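Local coordinates for putative hydroxymethylglutaryl-CoA synthase (PDB 3SQZ), which probably catalyses the condensation of acetyl-CoA with acetoacetyl-CoA to 3-hydroxy-3-methylglutaryl-CoA and binds coenzyme A on a thiolase fold, at residues A[257-262]-A[288-293]; A[295-300]-A[321-326]; A[328-333]-A[352-357]. All coordinates share one frame; numbering follows the deposited sequence. Where two conformers were deposited one is given.

Interaction 1: residues A[257-262]-A[288-293]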
ATOM      1  N   SER A 257      -9.727 -20.733 -12.750  1.00 15.19           N
ATOM      2  CA  SER A 257      -9.246 -21.436 -11.580  0.58 16.29           C
ATOM      3  C   SER A 257      -7.818 -21.025 -11.301  1.00 14.39           C
ATOM      4  O   SER A 257      -7.249 -20.188 -12.006  1.00 14.69           O
ATOM      5  CB  SER A 257      -9.347 -22.942 -11.765  0.58 18.21           C
ATOM      6  OG  SER A 257      -8.361 -23.375 -12.674  0.58 18.18           O
ATOM      7  N   LEU A 258      -7.267 -21.570 -10.227  1.00 14.58           N
ATOM      8  CA  LEU A 258      -5.930 -21.211  -9.794  1.00 16.39           C
ATOM      9  C   LEU A 258      -4.937 -21.360 -10.943  1.00 17.69           C
ATOM     10  O   LEU A 258      -4.030 -20.544 -11.097  1.00 18.91           O
ATOM     11  CB  LEU A 258      -5.508 -22.094  -8.615  1.00 17.86           C
ATOM     12  CG  LEU A 258      -6.401 -22.100  -7.367  1.00 19.13           C
ATOM     13  CD1 LEU A 258      -6.140 -23.351  -6.536  1.00 20.08           C
ATOM     14  CD2 LEU A 258      -6.211 -20.839  -6.532  1.00 19.84           C
ATOM     15  N   THR A 259      -5.120 -22.393 -11.759  1.00 17.59           N
ATOM     16  CA  THR A 259      -4.161 -22.709 -12.813  1.00 19.85           C
ATOM     17  C   THR A 259      -4.130 -21.695 -13.962  1.00 18.52           C
ATOM     18  O   THR A 259      -3.251 -21.756 -14.822  1.00 20.49           O
ATOM     19  CB  THR A 259      -4.386 -24.133 -13.373  1.00 24.07           C
ATOM     20  OG1 THR A 259      -5.753 -24.277 -13.769  1.00 26.24           O
ATOM     21  CG2 THR A 259      -4.050 -25.196 -12.323  1.00 26.10           C
ATOM     22  N   ASP A 260      -5.073 -20.758 -13.978  1.00 15.39           N
ATOM     23  CA  ASP A 260      -5.051 -19.709 -14.997  1.00 14.95           C
ATOM     24  C   ASP A 260      -4.053 -18.601 -14.675  1.00 13.75           C
ATOM     25  O   ASP A 260      -3.766 -17.749 -15.515  1.00 14.89           O
ATOM     26  CB  ASP A 260      -6.448 -19.123 -15.186  1.00 16.14           C
ATOM     27  CG  ASP A 260      -7.404 -20.116 -15.804  1.00 17.95           C
ATOM     28  OD1 ASP A 260      -7.020 -20.757 -16.804  1.00 20.92           O
ATOM     29  OD2 ASP A 260      -8.526 -20.277 -15.286  1.00 18.34           O
ATOM     30  N   PHE A 261      -3.500 -18.636 -13.467  1.00 13.19           N
ATOM     31  CA  PHE A 261      -2.672 -17.542 -12.978  1.00 13.08           C
ATOM     32  C   PHE A 261      -1.252 -17.985 -12.680  1.00 13.52           C
ATOM     33  O   PHE A 261      -1.021 -19.118 -12.263  1.00 16.49           O
ATOM     34  CB  PHE A 261      -3.335 -16.924 -11.750  1.00 13.77           C
ATOM     35  CG  PHE A 261      -4.709 -16.417 -12.040  1.00 13.27           C
ATOM     36  CD1 PHE A 261      -4.878 -15.203 -12.680  1.00 13.14           C
ATOM     37  CD2 PHE A 261      -5.828 -17.180 -11.749  1.00 13.92           C
ATOM     38  CE1 PHE A 261      -6.138 -14.739 -12.995  1.00 14.26           C
ATOM     39  CE2 PHE A 261      -7.093 -16.721 -12.059  1.00 14.52           C
ATOM     40  CZ  PHE A 261      -7.246 -15.502 -12.684  1.00 14.35           C
ATOM     41  N   ALA A 262      -0.306 -17.080 -12.903  1.00 11.73           N
ATOM     42  CA  ALA A 262       1.097 -17.346 -12.630  1.00 11.78           C
ATOM     43  C   ALA A 262       1.487 -16.911 -11.222  1.00 11.75           C
ATOM     44  O   ALA A 262       2.528 -17.324 -10.717  1.00 12.27           O
ATOM     45  CB  ALA A 262       1.965 -16.637 -13.654  1.00 12.98           C
ATOM     46  N   SER A 288       1.995 -30.122  -9.644  1.00 17.10           N
ATOM     47  CA  SER A 288       3.166 -29.860  -8.814  0.73 17.81           C
ATOM     48  C   SER A 288       4.042 -28.722  -9.329  1.00 17.25           C
ATOM     49  O   SER A 288       4.545 -27.918  -8.543  1.00 17.37           O
ATOM     50  CB  SER A 288       3.996 -31.131  -8.632  0.73 19.71           C
ATOM     51  OG  SER A 288       3.326 -32.045  -7.782  0.73 21.45           O
ATOM     52  N   ASP A 289       4.227 -28.642 -10.642  1.00 17.18           N
ATOM     53  CA  ASP A 289       5.084 -27.590 -11.180  1.00 18.25           C
ATOM     54  C   ASP A 289       4.496 -26.206 -10.928  1.00 16.62           C
ATOM     55  O   ASP A 289       5.224 -25.267 -10.602  1.00 17.16           O
ATOM     56  CB  ASP A 289       5.427 -27.822 -12.661  1.00 20.96           C
ATOM     57  CG  ASP A 289       4.219 -27.765 -13.572  1.00 25.40           C
ATOM     58  OD1 ASP A 289       4.407 -27.472 -14.774  1.00 28.59           O
ATOM     59  OD2 ASP A 289       3.089 -28.016 -13.104  1.00 26.19           O
ATOM     60  N   LEU A 290       3.176 -26.086 -11.044  1.00 16.00           N
ATOM     61  CA  LEU A 290       2.523 -24.819 -10.763  1.00 15.61           C
ATOM     62  C   LEU A 290       2.495 -24.535  -9.267  1.00 14.91           C
ATOM     63  O   LEU A 290       2.616 -23.382  -8.863  1.00 15.28           O
ATOM     64  CB  LEU A 290       1.117 -24.766 -11.363  1.00 17.09           C
ATOM     65  CG  LEU A 290       0.385 -23.433 -11.170  1.00 20.76           C
ATOM     66  CD1 LEU A 290       1.192 -22.263 -11.723  1.00 22.18           C
ATOM     67  CD2 LEU A 290      -0.988 -23.480 -11.812  1.00 21.36           C
ATOM     68  N   GLN A 291       2.340 -25.564  -8.435  1.00 14.88           N
ATOM     69  CA  GLN A 291       2.439 -25.344  -6.989  1.00 15.73           C
ATOM     70  C   GLN A 291       3.762 -24.668  -6.653  1.00 15.27           C
ATOM     71  O   GLN A 291       3.817 -23.726  -5.861  1.00 15.88           O
ATOM     72  CB  GLN A 291       2.354 -26.664  -6.216  1.00 16.67           C
ATOM     73  CG  GLN A 291       0.976 -27.296  -6.132  1.00 18.14           C
ATOM     74  CD  GLN A 291       1.000 -28.611  -5.361  1.00 19.59           C
ATOM     75  OE1 GLN A 291       1.733 -28.758  -4.378  1.00 21.28           O
ATOM     76  NE2 GLN A 291       0.214 -29.578  -5.816  1.00 19.46           N
ATOM     77  N   GLU A 292       4.837 -25.174  -7.244  1.00 15.30           N
ATOM     78  CA  GLU A 292       6.162 -24.636  -6.977  1.00 16.47           C
ATOM     79  C   GLU A 292       6.291 -23.196  -7.462  1.00 15.20           C
ATOM     80  O   GLU A 292       6.813 -22.338  -6.750  1.00 15.34           O
ATOM     81  CB  GLU A 292       7.226 -25.509  -7.637  1.00 17.96           C
ATOM     82  N   LYS A 293       5.818 -22.936  -8.677  1.00 14.91           N
ATOM     83  CA  LYS A 293       5.880 -21.587  -9.220  1.00 14.61           C
ATOM     84  C   LYS A 293       5.079 -20.592  -8.387  1.00 12.72           C
ATOM     85  O   LYS A 293       5.543 -19.486  -8.095  1.00 13.17           O
ATOM     86  CB  LYS A 293       5.388 -21.550 -10.659  1.00 17.39           C
ATOM     87  CG  LYS A 293       5.578 -20.190 -11.278  1.00 21.48           C
ATOM     88  CD  LYS A 293       5.675 -20.271 -12.778  1.00 25.00           C
ATOM     89  CE  LYS A 293       4.306 -20.386 -13.398  1.00 26.92           C
ATOM     90  NZ  LYS A 293       4.374 -20.144 -14.866  1.00 27.68           N
TER
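Leu290 and Thr259 make a small apolar loop-to-helix contact at the periphery of this thiolase-fold enzyme, where the start of helix 288-302 rests on the loop that joins helix 232-254 to strand 263-266. Leu290 does most of the work. With CG anti to the backbone N (chi1 -177°) the branch point is carried toward the loop, and its two methyls part there. CD1 points toward the carbonyl of Phe261, 3.9 Å from its O, while CD2 lies on Thr259; the two side chains run at about a right angle to each other. One turn further along the helix, the aliphatic part of Lys293 passes Ala262, with CG 4.2 Å from Ala262 O. The receiving loop is held in shape by its own bonds: backbone bonds from Asp260 N to Ser257 O and Phe261 N to Leu258 O form the 3-10 turn 258-260, and Asp260 OD2 accepts from Ser257 N (2.8 Å) on its anti side, 29° out of the carboxylate plane. Behind the turn, Leu258 and Phe261 press on Trp247 of helix 232-254, and Ala262 bonds through its backbone to Lys335. The contact is tightest where Leu290 CD2 sits 3.4 Å from Thr259 CA and 3.5 Å from Thr259 CG2.

Interaction 2: residues A[295-300]-A[321-326]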
ATOM      1  N   LYS A 295       4.297 -20.822  -5.275  1.00 12.44           N
ATOM      2  CA  LYS A 295       4.942 -20.647  -3.980  1.00 12.64           C
ATOM      3  C   LYS A 295       6.146 -19.704  -4.072  1.00 12.16           C
ATOM      4  O   LYS A 295       6.309 -18.804  -3.251  1.00 12.43           O
ATOM      5  CB  LYS A 295       5.363 -21.999  -3.401  1.00 15.38           C
ATOM      6  CG  LYS A 295       6.092 -21.893  -2.075  1.00 18.38           C
ATOM      7  CD  LYS A 295       5.247 -21.198  -1.024  1.00 22.39           C
ATOM      8  CE  LYS A 295       5.869 -21.358   0.352  1.00 25.00           C
ATOM      9  NZ  LYS A 295       5.081 -20.664   1.402  1.00 26.76           N
ATOM     10  N   VAL A 296       6.988 -19.909  -5.077  1.00 12.82           N
ATOM     11  CA  VAL A 296       8.134 -19.037  -5.287  1.00 13.40           C
ATOM     12  C   VAL A 296       7.669 -17.600  -5.527  1.00 11.42           C
ATOM     13  O   VAL A 296       8.271 -16.646  -5.021  1.00 11.95           O
ATOM     14  CB  VAL A 296       9.004 -19.546  -6.463  1.00 17.20           C
ATOM     15  CG1 VAL A 296       9.936 -18.461  -6.964  1.00 19.49           C
ATOM     16  CG2 VAL A 296       9.786 -20.790  -6.045  1.00 18.88           C
ATOM     17  N   ASN A 297       6.597 -17.439  -6.297  1.00 10.81           N
ATOM     18  CA  ASN A 297       6.065 -16.104  -6.550  1.00 10.61           C
ATOM     19  C   ASN A 297       5.442 -15.489  -5.304  1.00 10.00           C
ATOM     20  O   ASN A 297       5.583 -14.284  -5.068  1.00 10.49           O
ATOM     21  CB  ASN A 297       5.109 -16.100  -7.738  1.00 10.46           C
ATOM     22  CG  ASN A 297       5.841 -16.229  -9.061  1.00 10.74           C
ATOM     23  OD1 ASN A 297       5.249 -16.567 -10.101  1.00 13.06           O
ATOM     24  ND2 ASN A 297       7.137 -15.981  -9.029  1.00 10.39           N
ATOM     25  N   PHE A 298       4.787 -16.305  -4.486  1.00 10.68           N
ATOM     26  CA  PHE A 298       4.312 -15.812  -3.204  1.00 11.04           C
ATOM     27  C   PHE A 298       5.474 -15.269  -2.353  1.00 10.55           C
ATOM     28  O   PHE A 298       5.411 -14.155  -1.811  1.00 11.02           O
ATOM     29  CB  PHE A 298       3.539 -16.869  -2.417  1.00 11.92           C
ATOM     30  CG  PHE A 298       3.189 -16.393  -1.050  1.00 11.81           C
ATOM     31  CD1 PHE A 298       2.133 -15.511  -0.868  1.00 12.85           C
ATOM     32  CD2 PHE A 298       3.979 -16.725   0.043  1.00 13.45           C
ATOM     33  CE1 PHE A 298       1.841 -15.004   0.382  1.00 13.77           C
ATOM     34  CE2 PHE A 298       3.689 -16.218   1.298  1.00 14.88           C
ATOM     35  CZ  PHE A 298       2.619 -15.357   1.464  1.00 14.53           C
ATOM     36  N   GLU A 299       6.548 -16.045  -2.253  1.00 11.11           N
ATOM     37  CA  GLU A 299       7.708 -15.624  -1.478  1.00 11.84           C
ATOM     38  C   GLU A 299       8.311 -14.329  -2.034  1.00 11.44           C
ATOM     39  O   GLU A 299       8.715 -13.453  -1.271  1.00 12.33           O
ATOM     40  CB  GLU A 299       8.744 -16.744  -1.423  1.00 13.86           C
ATOM     41  CG  GLU A 299       8.246 -17.979  -0.682  1.00 16.96           C
ATOM     42  CD  GLU A 299       7.985 -17.724   0.790  1.00 21.56           C
ATOM     43  OE1 GLU A 299       8.729 -16.932   1.408  1.00 22.73           O
ATOM     44  OE2 GLU A 299       7.034 -18.328   1.334  1.00 24.16           O
ATOM     45  N   ALA A 300       8.359 -14.200  -3.357  1.00 10.97           N
ATOM     46  CA  ALA A 300       8.846 -12.968  -3.971  1.00 11.10           C
ATOM     47  C   ALA A 300       7.974 -11.782  -3.562  1.00 10.05           C
ATOM     48  O   ALA A 300       8.477 -10.689  -3.316  1.00 11.01           O
ATOM     49  CB  ALA A 300       8.877 -13.104  -5.487  1.00 11.75           C
ATOM     50  N   LEU A 321       4.453  -5.031  -6.487  1.00  8.64           N
ATOM     51  CA  LEU A 321       5.747  -4.488  -6.883  1.00  9.08           C
ATOM     52  C   LEU A 321       6.894  -5.430  -6.501  1.00  8.52           C
ATOM     53  O   LEU A 321       7.789  -5.699  -7.301  1.00  9.26           O
ATOM     54  CB  LEU A 321       5.931  -3.120  -6.240  1.00  9.58           C
ATOM     55  CG  LEU A 321       7.190  -2.352  -6.627  1.00  9.67           C
ATOM     56  CD1 LEU A 321       7.250  -2.072  -8.129  1.00 10.78           C
ATOM     57  CD2 LEU A 321       7.254  -1.068  -5.813  1.00 10.27           C
ATOM     58  N   SER A 322       6.844  -5.946  -5.279  1.00  8.82           N
ATOM     59  CA  SER A 322       7.830  -6.895  -4.798  1.00  9.13           C
ATOM     60  C   SER A 322       7.861  -8.146  -5.690  1.00  9.25           C
ATOM     61  O   SER A 322       8.931  -8.633  -6.065  1.00  9.98           O
ATOM     62  CB  SER A 322       7.489  -7.256  -3.354  1.00  9.33           C
ATOM     63  OG  SER A 322       8.524  -7.997  -2.733  1.00  9.90           O
ATOM     64  N   LEU A 323       6.683  -8.655  -6.031  1.00  9.24           N
ATOM     65  CA  LEU A 323       6.569  -9.784  -6.944  1.00  9.82           C
ATOM     66  C   LEU A 323       7.246  -9.493  -8.279  1.00  9.06           C
ATOM     67  O   LEU A 323       8.054 -10.282  -8.767  1.00  9.83           O
ATOM     68  CB  LEU A 323       5.095 -10.094  -7.180  1.00  9.92           C
ATOM     69  CG  LEU A 323       4.805 -11.092  -8.303  1.00 10.05           C
ATOM     70  CD1 LEU A 323       5.344 -12.498  -7.971  1.00 11.32           C
ATOM     71  CD2 LEU A 323       3.313 -11.131  -8.605  1.00 10.99           C
ATOM     72  N   LEU A 324       6.913  -8.362  -8.891  1.00  9.35           N
ATOM     73  CA  LEU A 324       7.415  -8.082 -10.227  1.00  9.95           C
ATOM     74  C   LEU A 324       8.921  -7.881 -10.240  1.00  9.75           C
ATOM     75  O   LEU A 324       9.588  -8.242 -11.213  1.00 10.45           O
ATOM     76  CB  LEU A 324       6.725  -6.855 -10.819  1.00 10.29           C
ATOM     77  CG  LEU A 324       5.210  -6.978 -10.985  1.00 11.32           C
ATOM     78  CD1 LEU A 324       4.694  -5.803 -11.796  1.00 12.93           C
ATOM     79  CD2 LEU A 324       4.821  -8.306 -11.632  1.00 12.33           C
ATOM     80  N   GLU A 325       9.452  -7.311  -9.163  1.00  9.61           N
ATOM     81  CA  GLU A 325      10.877  -7.019  -9.060  1.00 10.26           C
ATOM     82  C   GLU A 325      11.715  -8.203  -8.568  1.00 10.71           C
ATOM     83  O   GLU A 325      12.938  -8.176  -8.661  1.00 12.48           O
ATOM     84  CB  GLU A 325      11.107  -5.771  -8.193  1.00 10.46           C
ATOM     85  CG  GLU A 325      10.667  -4.517  -8.926  1.00 10.40           C
ATOM     86  CD  GLU A 325      10.816  -3.209  -8.162  1.00 10.01           C
ATOM     87  OE1 GLU A 325      11.063  -3.212  -6.933  1.00 11.02           O
ATOM     88  OE2 GLU A 325      10.677  -2.153  -8.821  1.00 10.09           O
ATOM     89  N   ASN A 326      11.065  -9.248  -8.068  1.00 11.08           N
ATOM     90  CA  ASN A 326      11.793 -10.362  -7.467  1.00 11.82           C
ATOM     91  C   ASN A 326      11.487 -11.752  -8.003  1.00 12.17           C
ATOM     92  O   ASN A 326      12.270 -12.673  -7.791  1.00 13.76           O
ATOM     93  CB  ASN A 326      11.680 -10.318  -5.945  1.00 12.21           C
ATOM     94  CG  ASN A 326      12.350  -9.094  -5.376  1.00 13.22           C
ATOM     95  OD1 ASN A 326      13.568  -9.064  -5.209  1.00 13.86           O
ATOM     96  ND2 ASN A 326      11.567  -8.057  -5.117  1.00 14.32           N
TER
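The flat amide of Asn297 carries Leu323 CD1 over one face, displaced toward the CB end, with 3.9 Å between that methyl and Asn297 CG; the same methyl reaches Asn297 O at 3.4 Å. At its edges, OD1 accepts from Asn329 ND2 and ND2 bonds weakly to Ser327 OG. The second amide, Asn326, turns back on its own helix: its ND2 donates to Ser322 O at 2.9 Å, with the acceptor nearly in the amide plane and met on a lone pair. This leaves Asn326 CB for the other helix, 4.0 Å from Ala300 CB. Ala300 is small enough to let the chains close in, its CA lying 4.9 Å from that of Leu323. Ser322 supplies the polar link. With OG anti to the backbone N (chi1 -170°), the hydroxyl donates to Ala300 O at 2.8 Å in the carbonyl plane, at a C=O...donor angle of 157°. It also bonds Tyr304 N, so one hydroxyl bridges the carbonyl and an amide one turn later, just past the end of helix 288-302. Leu323 also touches strand 263-266. The segments cross steeply, at 116° with axes 8.4 Å apart: two helices packed on the mixed sheet of the thiolase fold.

Interaction 3: residues A[328-333]-A[352-357]; sequences QNLVAG and GTLVKG
Apolar packing between Leu330 and Leu354 joins the loop 328-333 to the end of strand 346-354. The two side chains meet at about a right angle, and Leu354 CD1 lies 3.8 Å from Leu330 CB and 4.1 Å from each Leu330 methyl. In Leu354, CG beside the backbone N (chi1 -74°) lays the isobutyl group toward the loop, where CD1 also comes to 3.9 Å from Val331 O. Two further contacts lie nearer the surface: Ala332 CB sits 3.5 Å from Lys356 N and near Lys356 CB, while the extended remainder of that lysine leads away, and Thr353 CG2 rests 3.7 Å from Gly333 CA. The polar part is one backbone bond, Gly333 N to Leu354 O at 2.9 Å, almost straight at 168° although the N-H arrives tilted 33° from the carbonyl plane. Gly333 has a positive phi, which suits glycine, with no side chain to crowd the carbonyl O of Ala332. Backbone pairing continues through Leu354 with Asp334 and Gly352 with Ile336, the antiparallel hairpin of strands 335-342 and 346-354. Beyond 346-354, the backbones of Thr353 and Val355 pair with Ile204 and Ile202, at the start of strand 203-213, while Leu330 and Leu354 both lie against Leu324 of helix 315-326.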
ATOM      1  N   GLN A 328      11.611 -14.688 -10.544  1.00 12.04           N
ATOM      2  CA  GLN A 328      12.539 -15.055 -11.603  1.00 13.71           C
ATOM      3  C   GLN A 328      11.847 -15.789 -12.747  1.00 13.15           C
ATOM      4  O   GLN A 328      12.509 -16.235 -13.688  1.00 14.39           O
ATOM      5  CB  GLN A 328      13.709 -15.860 -11.034  1.00 15.76           C
ATOM      6  CG  GLN A 328      14.528 -15.054 -10.030  1.00 18.06           C
ATOM      7  CD  GLN A 328      15.762 -15.785  -9.539  1.00 21.30           C
ATOM      8  OE1 GLN A 328      16.762 -15.164  -9.179  1.00 24.58           O
ATOM      9  NE2 GLN A 328      15.696 -17.110  -9.520  1.00 21.99           N
ATOM     10  N   ASN A 329      10.520 -15.903 -12.685  1.00 11.99           N
ATOM     11  CA  ASN A 329       9.795 -16.682 -13.686  1.00 12.68           C
ATOM     12  C   ASN A 329       8.664 -15.964 -14.426  1.00 11.90           C
ATOM     13  O   ASN A 329       8.164 -16.485 -15.416  1.00 13.48           O
ATOM     14  CB  ASN A 329       9.266 -17.983 -13.080  1.00 13.43           C
ATOM     15  CG  ASN A 329       8.314 -17.734 -11.941  1.00 13.44           C
ATOM     16  OD1 ASN A 329       8.640 -17.983 -10.776  1.00 16.54           O
ATOM     17  ND2 ASN A 329       7.138 -17.220 -12.265  1.00 11.31           N
ATOM     18  N   LEU A 330       8.246 -14.784 -13.970  1.00 11.08           N
ATOM     19  CA  LEU A 330       7.131 -14.115 -14.635  1.00 10.61           C
ATOM     20  C   LEU A 330       7.521 -13.644 -16.024  1.00 11.16           C
ATOM     21  O   LEU A 330       8.629 -13.137 -16.234  1.00 11.68           O
ATOM     22  CB  LEU A 330       6.631 -12.930 -13.812  1.00 11.08           C
ATOM     23  CG  LEU A 330       5.852 -13.297 -12.551  1.00 11.78           C
ATOM     24  CD1 LEU A 330       5.598 -12.058 -11.727  1.00 12.90           C
ATOM     25  CD2 LEU A 330       4.533 -13.984 -12.880  1.00 13.18           C
ATOM     26  N   VAL A 331       6.601 -13.813 -16.968  1.00 10.72           N
ATOM     27  CA  VAL A 331       6.805 -13.365 -18.334  1.00 10.99           C
ATOM     28  C   VAL A 331       5.570 -12.649 -18.877  1.00 10.73           C
ATOM     29  O   VAL A 331       4.448 -12.790 -18.358  1.00 10.97           O
ATOM     30  CB  VAL A 331       7.162 -14.548 -19.273  1.00 12.55           C
ATOM     31  CG1 VAL A 331       8.439 -15.233 -18.802  1.00 13.67           C
ATOM     32  CG2 VAL A 331       6.011 -15.540 -19.347  1.00 13.48           C
ATOM     33  N   ALA A 332       5.788 -11.884 -19.939  1.00 11.08           N
ATOM     34  CA  ALA A 332       4.706 -11.256 -20.677  1.00 11.54           C
ATOM     35  C   ALA A 332       3.598 -12.255 -20.932  1.00 11.62           C
ATOM     36  O   ALA A 332       3.859 -13.392 -21.333  1.00 12.31           O
ATOM     37  CB  ALA A 332       5.225 -10.715 -21.986  1.00 13.41           C
ATOM     38  N   GLY A 333       2.362 -11.828 -20.706  1.00 11.48           N
ATOM     39  CA  GLY A 333       1.213 -12.669 -20.956  1.00 12.24           C
ATOM     40  C   GLY A 333       0.774 -13.468 -19.752  1.00 12.16           C
ATOM     41  O   GLY A 333      -0.330 -13.994 -19.748  1.00 13.18           O
ATOM     42  N   GLY A 352      -4.967  -9.048 -13.725  1.00 11.87           N
ATOM     43  CA  GLY A 352      -4.270  -8.315 -14.759  1.00 12.33           C
ATOM     44  C   GLY A 352      -3.314  -9.213 -15.515  1.00 11.87           C
ATOM     45  O   GLY A 352      -2.997 -10.320 -15.071  1.00 13.17           O
ATOM     46  N   THR A 353      -2.847  -8.728 -16.658  1.00 11.13           N
ATOM     47  CA  THR A 353      -1.917  -9.476 -17.500  1.00 11.69           C
ATOM     48  C   THR A 353      -0.648  -8.664 -17.706  1.00 10.62           C
ATOM     49  O   THR A 353      -0.703  -7.470 -18.017  1.00 11.15           O
ATOM     50  CB  THR A 353      -2.540  -9.792 -18.877  1.00 13.00           C
ATOM     51  OG1 THR A 353      -3.652 -10.671 -18.691  1.00 14.70           O
ATOM     52  CG2 THR A 353      -1.527 -10.470 -19.792  1.00 13.58           C
ATOM     53  N   LEU A 354       0.498  -9.310 -17.520  1.00 10.49           N
ATOM     54  CA  LEU A 354       1.781  -8.633 -17.696  1.00 10.84           C
ATOM     55  C   LEU A 354       2.072  -8.296 -19.148  1.00 10.46           C
ATOM     56  O   LEU A 354       1.810  -9.090 -20.053  1.00 11.52           O
ATOM     57  CB  LEU A 354       2.915  -9.479 -17.136  1.00 11.66           C
ATOM     58  CG  LEU A 354       2.986  -9.504 -15.613  1.00 12.40           C
ATOM     59  CD1 LEU A 354       3.976 -10.560 -15.144  1.00 13.57           C
ATOM     60  CD2 LEU A 354       3.367  -8.130 -15.067  1.00 12.79           C
ATOM     61  N   VAL A 355       2.659  -7.123 -19.349  1.00 11.06           N
ATOM     62  CA  VAL A 355       2.989  -6.604 -20.663  1.00 12.01           C
ATOM     63  C   VAL A 355       4.472  -6.804 -20.960  1.00 11.51           C
ATOM     64  O   VAL A 355       5.324  -6.593 -20.098  1.00 11.30           O
ATOM     65  CB  VAL A 355       2.648  -5.099 -20.716  1.00 12.98           C
ATOM     66  CG1 VAL A 355       3.028  -4.488 -22.049  1.00 14.08           C
ATOM     67  CG2 VAL A 355       1.166  -4.900 -20.434  1.00 13.44           C
ATOM     68  N   LYS A 356       4.767  -7.232 -22.178  1.00 12.12           N
ATOM     69  CA  LYS A 356       6.134  -7.332 -22.657  1.00 13.17           C
ATOM     70  C   LYS A 356       6.889  -6.030 -22.387  1.00 12.02           C
ATOM     71  O   LYS A 356       6.431  -4.938 -22.744  1.00 12.69           O
ATOM     72  CB  LYS A 356       6.098  -7.620 -24.154  1.00 15.50           C
ATOM     73  CG  LYS A 356       7.428  -7.587 -24.854  1.00 17.42           C
ATOM     74  CD  LYS A 356       7.243  -7.948 -26.315  1.00 19.24           C
ATOM     75  CE  LYS A 356       8.554  -7.890 -27.064  1.00 21.33           C
ATOM     76  NZ  LYS A 356       8.372  -8.448 -28.428  1.00 21.27           N
ATOM     77  N   GLY A 357       8.050  -6.148 -21.753  1.00 11.74           N
ATOM     78  CA  GLY A 357       8.849  -4.991 -21.404  1.00 11.82           C
ATOM     79  C   GLY A 357       8.610  -4.435 -20.010  1.00 11.46           C
ATOM     80  O   GLY A 357       9.231  -3.447 -19.634  1.00 11.96           O
TER

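In the fold
Interaction 2 is the buried one of the three; interactions 1 and 3 lie nearer the surface and are only partly buried. Helix 288-302 serves both interaction 1, at its start, and interaction 2, further along. Interaction 3 adjoins both: Asn329 ties loop 328-333 to helix 288-302, and Leu330 fills the angle between Leu323, Leu324 and Ala262. Chemistry follows position. Interaction 1 relies on methyl packing against a loop, interaction 2 combines close helix crossing with a serine hydroxyl bond, and interaction 3 adds a backbone bond at the open end of a hairpin to leucine packing.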